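Local structure of isoaspartyl dipeptidase (Fervidobacterium islandicum, 7CF6) at residues 198-203 with 227-232; 250-255 with 287-292; 98-103 with 158-163. The protein probably hydrolyses beta-aspartyl (isoaspartyl) dipeptides such as beta-Asp-Leu, as a zinc-dependent peptidase of the amidohydrolase family thought to take part in protein repair. All coordinates share one frame; numbering follows the deposited sequence.

Contact 1: 198-203 with 227-232. With ZN (zinc ion), chain Q; FWO ((2S)-2-[[(3S)-3-azanyl-4-oxidanyl-4-oxidanylidene-butanoyl]amino]-4-methyl-pentanoic acid), chain P.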
loop_
_atom_site.group_PDB
_atom_site.type_symbol
_atom_site.label_atom_id
_atom_site.label_comp_id
_atom_site.label_asym_id
_atom_site.label_seq_id
_atom_site.Cartn_x
_atom_site.Cartn_y
_atom_site.Cartn_z
ATOM N N PHE B 198 8.971 -18.067 23.865
ATOM C CA PHE B 198 7.900 -18.996 23.427
ATOM C C PHE B 198 6.926 -19.128 24.595
ATOM O O PHE B 198 7.363 -19.486 25.720
ATOM C CB PHE B 198 8.477 -20.345 22.978
ATOM C CG PHE B 198 9.138 -20.346 21.621
ATOM C CD1 PHE B 198 8.389 -20.466 20.465
ATOM C CD2 PHE B 198 10.518 -20.226 21.493
ATOM C CE1 PHE B 198 9.000 -20.465 19.217
ATOM C CE2 PHE B 198 11.131 -20.231 20.246
ATOM C CZ PHE B 198 10.368 -20.343 19.106
ATOM N N HIS B 199 5.661 -18.782 24.339
ATOM C CA HIS B 199 4.493 -19.155 25.177
ATOM C C HIS B 199 3.979 -20.512 24.731
ATOM O O HIS B 199 3.451 -20.592 23.621
ATOM C CB HIS B 199 3.337 -18.179 25.041
ATOM C CG HIS B 199 2.092 -18.707 25.664
ATOM N ND1 HIS B 199 1.863 -18.632 27.018
ATOM C CD2 HIS B 199 1.021 -19.326 25.125
ATOM C CE1 HIS B 199 0.690 -19.165 27.285
ATOM N NE2 HIS B 199 0.151 -19.597 26.145
ATOM N N VAL B 200 4.129 -21.502 25.602
ATOM C CA VAL B 200 3.865 -22.940 25.332
ATOM C C VAL B 200 2.576 -23.324 26.069
ATOM O O VAL B 200 2.560 -23.326 27.327
ATOM C CB VAL B 200 5.042 -23.814 25.793
ATOM C CG1 VAL B 200 4.855 -25.245 25.327
ATOM C CG2 VAL B 200 6.388 -23.250 25.343
ATOM N N GLY B 201 1.528 -23.636 25.311
ATOM C CA GLY B 201 0.260 -24.106 25.884
ATOM C C GLY B 201 0.364 -25.537 26.395
ATOM O O GLY B 201 1.439 -25.951 26.874
ATOM N N SER B 202 -0.739 -26.269 26.290
ATOM C CA SER B 202 -0.920 -27.636 26.831
ATOM C C SER B 202 -1.278 -28.591 25.683
ATOM O O SER B 202 -1.904 -29.629 25.934
ATOM C CB SER B 202 -1.951 -27.593 27.927
ATOM O OG SER B 202 -2.719 -26.406 27.820
ATOM N N GLY B 203 -0.872 -28.249 24.458
ATOM C CA GLY B 203 -0.996 -29.127 23.280
ATOM C C GLY B 203 -0.123 -30.353 23.452
ATOM O O GLY B 203 0.871 -30.275 24.194
ATOM N N THR B 227 8.726 -20.314 27.926
ATOM C CA THR B 227 8.160 -20.080 29.285
ATOM C C THR B 227 7.000 -21.052 29.639
ATOM O O THR B 227 6.443 -21.737 28.746
ATOM C CB THR B 227 7.740 -18.611 29.426
ATOM O OG1 THR B 227 7.196 -18.412 30.742
ATOM C CG2 THR B 227 6.741 -18.195 28.368
ATOM N N HIS B 228 6.624 -21.071 30.924
ATOM C CA HIS B 228 5.539 -21.884 31.524
ATOM C C HIS B 228 5.878 -23.378 31.486
ATOM O O HIS B 228 4.943 -24.155 31.244
ATOM C CB HIS B 228 4.206 -21.688 30.805
ATOM C CG HIS B 228 3.729 -20.292 30.742
ATOM N ND1 HIS B 228 3.860 -19.538 29.606
ATOM C CD2 HIS B 228 3.070 -19.530 31.636
ATOM C CE1 HIS B 228 3.343 -18.343 29.808
ATOM N NE2 HIS B 228 2.843 -18.314 31.042
ATOM N N MET B 229 7.127 -23.794 31.737
ATOM C CA MET B 229 7.552 -25.208 31.502
ATOM C C MET B 229 7.477 -26.021 32.801
ATOM O O MET B 229 8.107 -27.073 32.872
ATOM C CB MET B 229 8.963 -25.298 30.910
ATOM C CG MET B 229 9.160 -24.505 29.609
ATOM S SD MET B 229 8.749 -25.270 27.982
ATOM C CE MET B 229 8.726 -27.012 28.364
ATOM N N SER B 230 6.707 -25.563 33.788
ATOM C CA SER B 230 6.238 -26.401 34.925
ATOM C C SER B 230 4.717 -26.654 34.826
ATOM O O SER B 230 4.211 -27.455 35.601
ATOM C CB SER B 230 6.687 -25.830 36.262
ATOM O OG SER B 230 6.424 -24.440 36.373
ATOM N N ARG B 231 4.037 -26.075 33.833
ATOM C CA ARG B 231 2.591 -26.274 33.507
ATOM C C ARG B 231 2.107 -27.657 33.953
ATOM O O ARG B 231 1.165 -27.744 34.766
ATOM C CB ARG B 231 2.370 -26.197 31.987
ATOM C CG ARG B 231 1.366 -25.137 31.564
ATOM C CD ARG B 231 0.895 -25.252 30.130
ATOM N NE ARG B 231 0.678 -23.947 29.529
ATOM C CZ ARG B 231 -0.082 -22.988 30.054
ATOM N NH1 ARG B 231 -0.704 -23.180 31.206
ATOM N NH2 ARG B 231 -0.213 -21.818 29.446
ATOM N N SER B 232 2.732 -28.677 33.363
ATOM C CA SER B 232 2.473 -30.132 33.496
ATOM C C SER B 232 3.836 -30.808 33.649
ATOM O O SER B 232 4.820 -30.247 33.114
ATOM C CB SER B 232 1.750 -30.652 32.268
ATOM O OG SER B 232 2.538 -30.480 31.085
HETATM ZN ZN ZN Q . 2.025 -17.045 28.120
HETATM C C10 FWO P . -1.399 -18.568 31.141
HETATM C C13 FWO P . -2.135 -15.122 29.353
HETATM C C15 FWO P . -1.783 -19.860 30.406
HETATM C C17 FWO P . -1.916 -12.641 28.767
HETATM O O01 FWO P . -0.869 -20.706 30.070
HETATM O O02 FWO P . -0.123 -15.995 30.266
HETATM O O03 FWO P . -3.016 -20.086 30.159
HETATM O O04 FWO P . -2.004 -12.140 29.929
HETATM O O05 FWO P . -2.332 -11.945 27.783
HETATM N N06 FWO P . -1.990 -17.412 30.449
HETATM N N07 FWO P . 0.109 -14.196 28.831
HETATM C C08 FWO P . -1.952 -18.646 32.576
HETATM C C09 FWO P . -1.973 -20.043 33.236
HETATM C C11 FWO P . -3.187 -20.211 34.166
HETATM C C12 FWO P . -0.658 -20.219 34.011
HETATM C C14 FWO P . -1.286 -16.187 30.058
HETATM C C16 FWO P . -1.330 -14.079 28.540
#
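The amide N of Thr227 makes a nearly straight 2.7 Å hydrogen bond to Phe198 O (172° at the hydrogen), fastening the start of the 227-232 loop to the end of strand 195-200. A second anchor lies further along: Arg231 NE donates to Val200 O at 3.0 Å, on a lone pair in the carbonyl plane. The bend at chi3 (-144°) lets the arginine serve both neighbours, because NE stays on the backbone oxygen while the outer nitrogens face the ligand's C15 carboxylate. NH2 and ligand O01 are modelled far too close, so that distance is doubtful at 2.75 Å resolution. The guanidinium meets the His199 ring at about a right angle, His199 CE1 lying at its edge, 3.5 Å from Arg231 NH2. With chi1 at 169° the His199 side chain swings away from its own N, and ND1 meets a zinc ion at 1.9 Å; NE2 is hydrogen-bonded to Asp165, which would help fix the ring's rotation. The His228 ring leans obliquely against this one, centroids 4.8 Å apart, and its NE2 is hydrogen-bonded to Asp289 OD2. An alanine in place of His228 would probably open a gap beside the His199 ring and leave Asp289 without this bond. Away from the zinc, Val200 CG2 packs on Met229 SD at 4.1 Å. Leu235 of helix 233-243 touches both of those side chains, strand 155-163 pairs with His199 through Ile161 and Ile163, and strand 249-252 touches His228 and Met229 through Thr252 and Leu251.

Contact 2: 250-255 with 287-292. With FWO ((2S)-2-[[(3S)-3-azanyl-4-oxidanyl-4-oxidanylidene-butanoyl]amino]-4-methyl-pentanoic acid), chain P.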
loop_
_atom_site.group_PDB
_atom_site.type_symbol
_atom_site.label_atom_id
_atom_site.label_comp_id
_atom_site.label_asym_id
_atom_site.label_seq_id
_atom_site.Cartn_x
_atom_site.Cartn_y
_atom_site.Cartn_z
ATOM N N ASP B 250 12.148 -21.239 31.345
ATOM C CA ASP B 250 11.544 -20.279 32.299
ATOM C C ASP B 250 10.294 -20.944 32.871
ATOM O O ASP B 250 9.552 -21.591 32.099
ATOM C CB ASP B 250 11.254 -18.924 31.644
ATOM C CG ASP B 250 10.701 -17.875 32.605
ATOM O OD1 ASP B 250 11.196 -17.793 33.767
ATOM O OD2 ASP B 250 9.769 -17.145 32.190
ATOM N N LEU B 251 10.119 -20.832 34.183
ATOM C CA LEU B 251 8.976 -21.408 34.941
ATOM C C LEU B 251 8.184 -20.236 35.528
ATOM O O LEU B 251 8.813 -19.274 36.037
ATOM C CB LEU B 251 9.471 -22.337 36.066
ATOM C CG LEU B 251 10.615 -23.293 35.725
ATOM C CD1 LEU B 251 11.045 -24.071 36.954
ATOM C CD2 LEU B 251 10.222 -24.238 34.594
ATOM N N THR B 252 6.858 -20.309 35.510
ATOM C CA THR B 252 6.027 -19.268 36.150
ATOM C C THR B 252 6.124 -19.457 37.673
ATOM O O THR B 252 5.847 -20.572 38.175
ATOM C CB THR B 252 4.644 -19.263 35.510
ATOM O OG1 THR B 252 4.855 -19.082 34.106
ATOM C CG2 THR B 252 3.764 -18.171 36.080
ATOM N N ALA B 253 6.579 -18.409 38.367
ATOM C CA ALA B 253 6.768 -18.364 39.834
ATOM C C ALA B 253 5.464 -18.736 40.544
ATOM O O ALA B 253 4.369 -18.452 40.018
ATOM C CB ALA B 253 7.255 -17.005 40.276
ATOM N N LEU B 254 5.597 -19.363 41.712
ATOM C CA LEU B 254 4.458 -19.772 42.572
ATOM C C LEU B 254 3.785 -18.494 43.060
ATOM O O LEU B 254 4.520 -17.574 43.469
ATOM C CB LEU B 254 4.970 -20.619 43.743
ATOM C CG LEU B 254 3.879 -21.316 44.554
ATOM C CD1 LEU B 254 3.262 -22.450 43.751
ATOM C CD2 LEU B 254 4.418 -21.828 45.877
ATOM N N GLN B 255 2.460 -18.419 42.979
ATOM C CA GLN B 255 1.724 -17.168 43.290
ATOM C C GLN B 255 1.357 -17.174 44.776
ATOM O O GLN B 255 0.975 -18.209 45.319
ATOM C CB GLN B 255 0.540 -17.007 42.336
ATOM C CG GLN B 255 0.952 -16.977 40.867
ATOM C CD GLN B 255 1.491 -15.632 40.433
ATOM O OE1 GLN B 255 1.000 -14.596 40.873
ATOM N NE2 GLN B 255 2.485 -15.638 39.554
ATOM N N SER B 287 9.705 -16.331 36.290
ATOM C CA SER B 287 9.055 -15.075 35.834
ATOM C C SER B 287 7.656 -14.910 36.452
ATOM O O SER B 287 6.822 -15.850 36.356
ATOM C CB SER B 287 9.017 -15.008 34.330
ATOM O OG SER B 287 8.211 -16.028 33.738
ATOM N N SER B 288 7.386 -13.720 37.001
ATOM C CA SER B 288 6.161 -13.375 37.777
ATOM C C SER B 288 4.895 -13.544 36.933
ATOM O O SER B 288 3.803 -13.802 37.492
ATOM C CB SER B 288 6.241 -11.950 38.274
ATOM O OG SER B 288 6.219 -11.028 37.191
ATOM N N ASP B 289 5.013 -13.279 35.642
ATOM C CA ASP B 289 3.843 -13.204 34.738
ATOM C C ASP B 289 2.894 -12.142 35.302
ATOM O O ASP B 289 1.665 -12.291 35.167
ATOM C CB ASP B 289 3.198 -14.586 34.595
ATOM C CG ASP B 289 2.470 -14.741 33.276
ATOM O OD1 ASP B 289 2.336 -13.733 32.559
ATOM O OD2 ASP B 289 2.066 -15.858 32.963
ATOM N N GLY B 290 3.455 -11.102 35.916
ATOM C CA GLY B 290 2.688 -10.078 36.640
ATOM C C GLY B 290 1.783 -9.329 35.691
ATOM O O GLY B 290 2.209 -9.109 34.526
ATOM N N GLN B 291 0.581 -8.974 36.168
ATOM C CA GLN B 291 -0.486 -8.253 35.414
ATOM C C GLN B 291 -0.920 -9.096 34.212
ATOM O O GLN B 291 -1.598 -8.560 33.314
ATOM C CB GLN B 291 -0.009 -6.863 34.980
ATOM C CG GLN B 291 0.573 -6.030 36.107
ATOM C CD GLN B 291 -0.280 -6.180 37.334
ATOM O OE1 GLN B 291 -1.492 -5.977 37.284
ATOM N NE2 GLN B 291 0.344 -6.586 38.429
ATOM N N GLY B 292 -0.563 -10.378 34.226
ATOM C CA GLY B 292 -0.983 -11.361 33.214
ATOM C C GLY B 292 -2.278 -12.044 33.616
ATOM O O GLY B 292 -2.524 -12.182 34.835
HETATM C C10 FWO P . -1.399 -18.568 31.141
HETATM C C13 FWO P . -2.135 -15.122 29.353
HETATM C C15 FWO P . -1.783 -19.860 30.406
HETATM C C17 FWO P . -1.916 -12.641 28.767
HETATM O O01 FWO P . -0.869 -20.706 30.070
HETATM O O02 FWO P . -0.123 -15.995 30.266
HETATM O O03 FWO P . -3.016 -20.086 30.159
HETATM O O04 FWO P . -2.004 -12.140 29.929
HETATM O O05 FWO P . -2.332 -11.945 27.783
HETATM N N06 FWO P . -1.990 -17.412 30.449
HETATM N N07 FWO P . 0.109 -14.196 28.831
HETATM C C08 FWO P . -1.952 -18.646 32.576
HETATM C C09 FWO P . -1.973 -20.043 33.236
HETATM C C11 FWO P . -3.187 -20.211 34.166
HETATM C C12 FWO P . -0.658 -20.219 34.011
HETATM C C14 FWO P . -1.286 -16.187 30.058
HETATM C C16 FWO P . -1.330 -14.079 28.540
#
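Strand 249-252 and the end of strand 284-287 run parallel, Thr252 bridging with Ser287, whose N donates to Leu251 O (3.1 Å) and whose O accepts from Ala253 N (3.3 Å). Thr252 CA adds a C-H...O contact to the same Ser287 oxygen. Beside this pairing the Ser287 hydroxyl donates to Asp250 OD2; its OG stands between its own N and carbonyl carbon (chi1 64°), which turns it back onto the aspartate. Gln255 comes across from further along the loop: its chain folds at chi2 (-79°) so that NE2 reaches Ser288 O at 3.1 Å, with that oxygen near the plane of the Gln255 amide, while OE1 accepts from Ser310 N. Ser288 points the other way, its OG taking the N of Gly290 at 3.0 Å in an ST turn and hydrogen-bonding Asp63. Next comes Asp289, opening a type II turn; its CB rests 3.9 Å from Thr252 CG2, and its carboxylate, a zinc ligand, comes within 3.5 Å of ligand O02 through OD2. Asp250 is buried, yet three hydroxyls meet its carboxylate: those of Ser287 and Thr227 at OD2, that of Thr285 at OD1. These partners would probably let the carboxylate stay ionised in the interior, linking strands 224-227, 249-252 and 284-287.

Contact 3: 98-103 with 158-163. With ZN (zinc ion), chain R; ZN (zinc ion), chain Q; FWO ((2S)-2-[[(3S)-3-azanyl-4-oxidanyl-4-oxidanylidene-butanoyl]amino]-4-methyl-pentanoic acid), chain P.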
loop_
_atom_site.group_PDB
_atom_site.type_symbol
_atom_site.label_atom_id
_atom_site.label_comp_id
_atom_site.label_asym_id
_atom_site.label_seq_id
_atom_site.Cartn_x
_atom_site.Cartn_y
_atom_site.Cartn_z
ATOM N N VAL B 98 11.345 -7.150 32.049
ATOM C CA VAL B 98 11.231 -7.213 30.566
ATOM C C VAL B 98 9.745 -7.393 30.251
ATOM O O VAL B 98 9.199 -8.456 30.668
ATOM C CB VAL B 98 12.069 -8.382 30.008
ATOM C CG1 VAL B 98 12.300 -8.264 28.509
ATOM C CG2 VAL B 98 13.395 -8.525 30.750
ATOM N N GLY B 99 9.119 -6.426 29.559
ATOM C CA GLY B 99 7.664 -6.441 29.282
ATOM C C GLY B 99 7.336 -7.069 27.939
ATOM O O GLY B 99 8.142 -6.878 27.021
ATOM N N CYS B 100 6.211 -7.789 27.818
ATOM C CA CYS B 100 5.746 -8.454 26.559
ATOM C C CYS B 100 4.231 -8.237 26.359
ATOM O O CYS B 100 3.529 -7.907 27.333
ATOM C CB CYS B 100 6.078 -9.955 26.543
ATOM S SG CYS B 100 5.580 -10.861 28.036
ATOM N N LEU B 101 3.740 -8.440 25.135
ATOM C CA LEU B 101 2.290 -8.608 24.823
ATOM C C LEU B 101 1.891 -10.098 24.845
ATOM O O LEU B 101 2.749 -10.983 24.883
ATOM C CB LEU B 101 1.973 -7.964 23.468
ATOM C CG LEU B 101 2.174 -6.446 23.414
ATOM C CD1 LEU B 101 1.482 -5.835 22.209
ATOM C CD2 LEU B 101 1.700 -5.780 24.697
ATOM N N GLY B 102 0.594 -10.366 24.874
ATOM C CA GLY B 102 0.055 -11.729 24.980
ATOM C C GLY B 102 -1.071 -11.982 23.986
ATOM O O GLY B 102 -0.903 -11.705 22.783
ATOM N N THR B 103 -2.186 -12.525 24.471
ATOM C CA THR B 103 -3.321 -12.992 23.636
ATOM C C THR B 103 -3.848 -11.824 22.790
ATOM O O THR B 103 -3.928 -12.015 21.540
ATOM C CB THR B 103 -4.387 -13.607 24.540
ATOM O OG1 THR B 103 -3.674 -14.556 25.342
ATOM C CG2 THR B 103 -5.523 -14.214 23.752
ATOM N N VAL B 158 11.544 -10.898 20.205
ATOM C CA VAL B 158 10.105 -11.049 19.847
ATOM C C VAL B 158 9.408 -12.075 20.760
ATOM O O VAL B 158 10.030 -13.106 21.117
ATOM C CB VAL B 158 9.947 -11.454 18.375
ATOM C CG1 VAL B 158 10.403 -12.875 18.124
ATOM C CG2 VAL B 158 8.511 -11.277 17.911
ATOM N N GLY B 159 8.135 -11.824 21.081
ATOM C CA GLY B 159 7.330 -12.753 21.882
ATOM C C GLY B 159 6.072 -12.107 22.451
ATOM O O GLY B 159 5.741 -10.979 22.120
ATOM N N GLU B 160 5.350 -12.858 23.287
ATOM C CA GLU B 160 5.582 -14.285 23.468
ATOM C C GLU B 160 4.831 -15.017 22.344
ATOM O O GLU B 160 3.606 -14.821 22.273
ATOM C CB GLU B 160 5.163 -14.725 24.870
ATOM C CG GLU B 160 3.838 -14.145 25.321
ATOM C CD GLU B 160 3.284 -14.662 26.635
ATOM O OE1 GLU B 160 3.622 -15.804 27.027
ATOM O OE2 GLU B 160 2.483 -13.924 27.252
ATOM N N ILE B 161 5.544 -15.738 21.459
ATOM C CA ILE B 161 4.949 -16.492 20.314
ATOM C C ILE B 161 4.194 -17.698 20.870
ATOM O O ILE B 161 4.782 -18.463 21.665
ATOM C CB ILE B 161 6.013 -16.927 19.295
ATOM C CG1 ILE B 161 6.747 -15.721 18.697
ATOM C CG2 ILE B 161 5.398 -17.813 18.221
ATOM C CD1 ILE B 161 5.850 -14.587 18.206
ATOM N N ALA B 162 2.932 -17.848 20.474
ATOM C CA ALA B 162 2.023 -18.900 20.975
ATOM C C ALA B 162 2.175 -20.173 20.123
ATOM O O ALA B 162 1.896 -20.143 18.868
ATOM C CB ALA B 162 0.613 -18.376 20.974
ATOM N N ILE B 163 2.631 -21.249 20.767
ATOM C CA ILE B 163 2.754 -22.591 20.139
ATOM C C ILE B 163 2.135 -23.612 21.088
ATOM O O ILE B 163 2.295 -23.445 22.306
ATOM C CB ILE B 163 4.222 -22.915 19.833
ATOM C CG1 ILE B 163 5.042 -23.011 21.118
ATOM C CG2 ILE B 163 4.790 -21.902 18.858
ATOM C CD1 ILE B 163 6.416 -23.597 20.920
HETATM ZN ZN ZN R . 2.631 -13.941 29.843
HETATM ZN ZN ZN Q . 2.025 -17.045 28.120
HETATM C C10 FWO P . -1.399 -18.568 31.141
HETATM C C13 FWO P . -2.135 -15.122 29.353
HETATM C C15 FWO P . -1.783 -19.860 30.406
HETATM C C17 FWO P . -1.916 -12.641 28.767
HETATM O O01 FWO P . -0.869 -20.706 30.070
HETATM O O02 FWO P . -0.123 -15.995 30.266
HETATM O O03 FWO P . -3.016 -20.086 30.159
HETATM O O04 FWO P . -2.004 -12.140 29.929
HETATM O O05 FWO P . -2.332 -11.945 27.783
HETATM N N06 FWO P . -1.990 -17.412 30.449
HETATM N N07 FWO P . 0.109 -14.196 28.831
HETATM C C08 FWO P . -1.952 -18.646 32.576
HETATM C C09 FWO P . -1.973 -20.043 33.236
HETATM C C11 FWO P . -3.187 -20.211 34.166
HETATM C C12 FWO P . -0.658 -20.219 34.011
HETATM C C14 FWO P . -1.286 -16.187 30.058
HETATM C C16 FWO P . -1.330 -14.079 28.540
HETATM O O HOH W 1 5.692 -7.895 22.729
#
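Glu160, which bridges the two zinc ions, belongs to the metal centre at the C-terminal mouth of the barrel, and the loop after strand 94-99 passes alongside it. Its CG lies 3.4 Å from Leu101 O, the closest approach of the two segments. A cis peptide joins Gly159 to Glu160, and CG sits between the backbone N and carbonyl carbon (chi1 44°); beyond it the chain runs out extended, bringing the carboxylate to the metals. OE1 binds one zinc at 2.3 Å. OE2 is held twice. It binds the other zinc at 2.6 Å, and Glu160 OE2 also accepts a hydrogen bond from FWO N07, the amino group of the dipeptide, at 2.9 Å. His199 also binds the first zinc; His67, with His65 and Asp289, belongs to the site of the second. Cys100 SG lies 4.4 Å from Glu160 OE2. Gly102 passes so near the ligand that a CB there would run into O05, the carboxylate oxygen to which Thr103 N makes a weak 3.4 Å bond. Away from the metals a water lies between the segments, accepting from Leu101 N and 3.1 Å from Gly159 O. A carboxylate bridging two metals, from glutamate or from a carboxylated lysine, is found in binuclear amidohydrolases of TIM-barrel fold; here it also receives the bound dipeptide's amino end.

All three contacts lie at the barrel mouth and touch the bound dipeptide, with centres 12 to 13 Å apart. Contacts 1 and 2 meet directly: Thr227 OG1 lies 3.2 Å from Asp250 OD2, a probable hydrogen bond, and the His228-Asp289 pair forms a second junction. Contact 1 joins contact 3 through neighbouring strands, His199 N reaching Ile161 O at 2.8 Å, and through the zinc that His199 shares with Glu160. Contacts 2 and 3 stay about 5 Å apart at their nearest atoms, with the ligand touching both. Contact 3 holds the dipeptide's amino end, contact 1 faces its leucine carboxylate, though the modelled approach is doubtful, and contact 2 approaches the presumably scissile carbonyl between them.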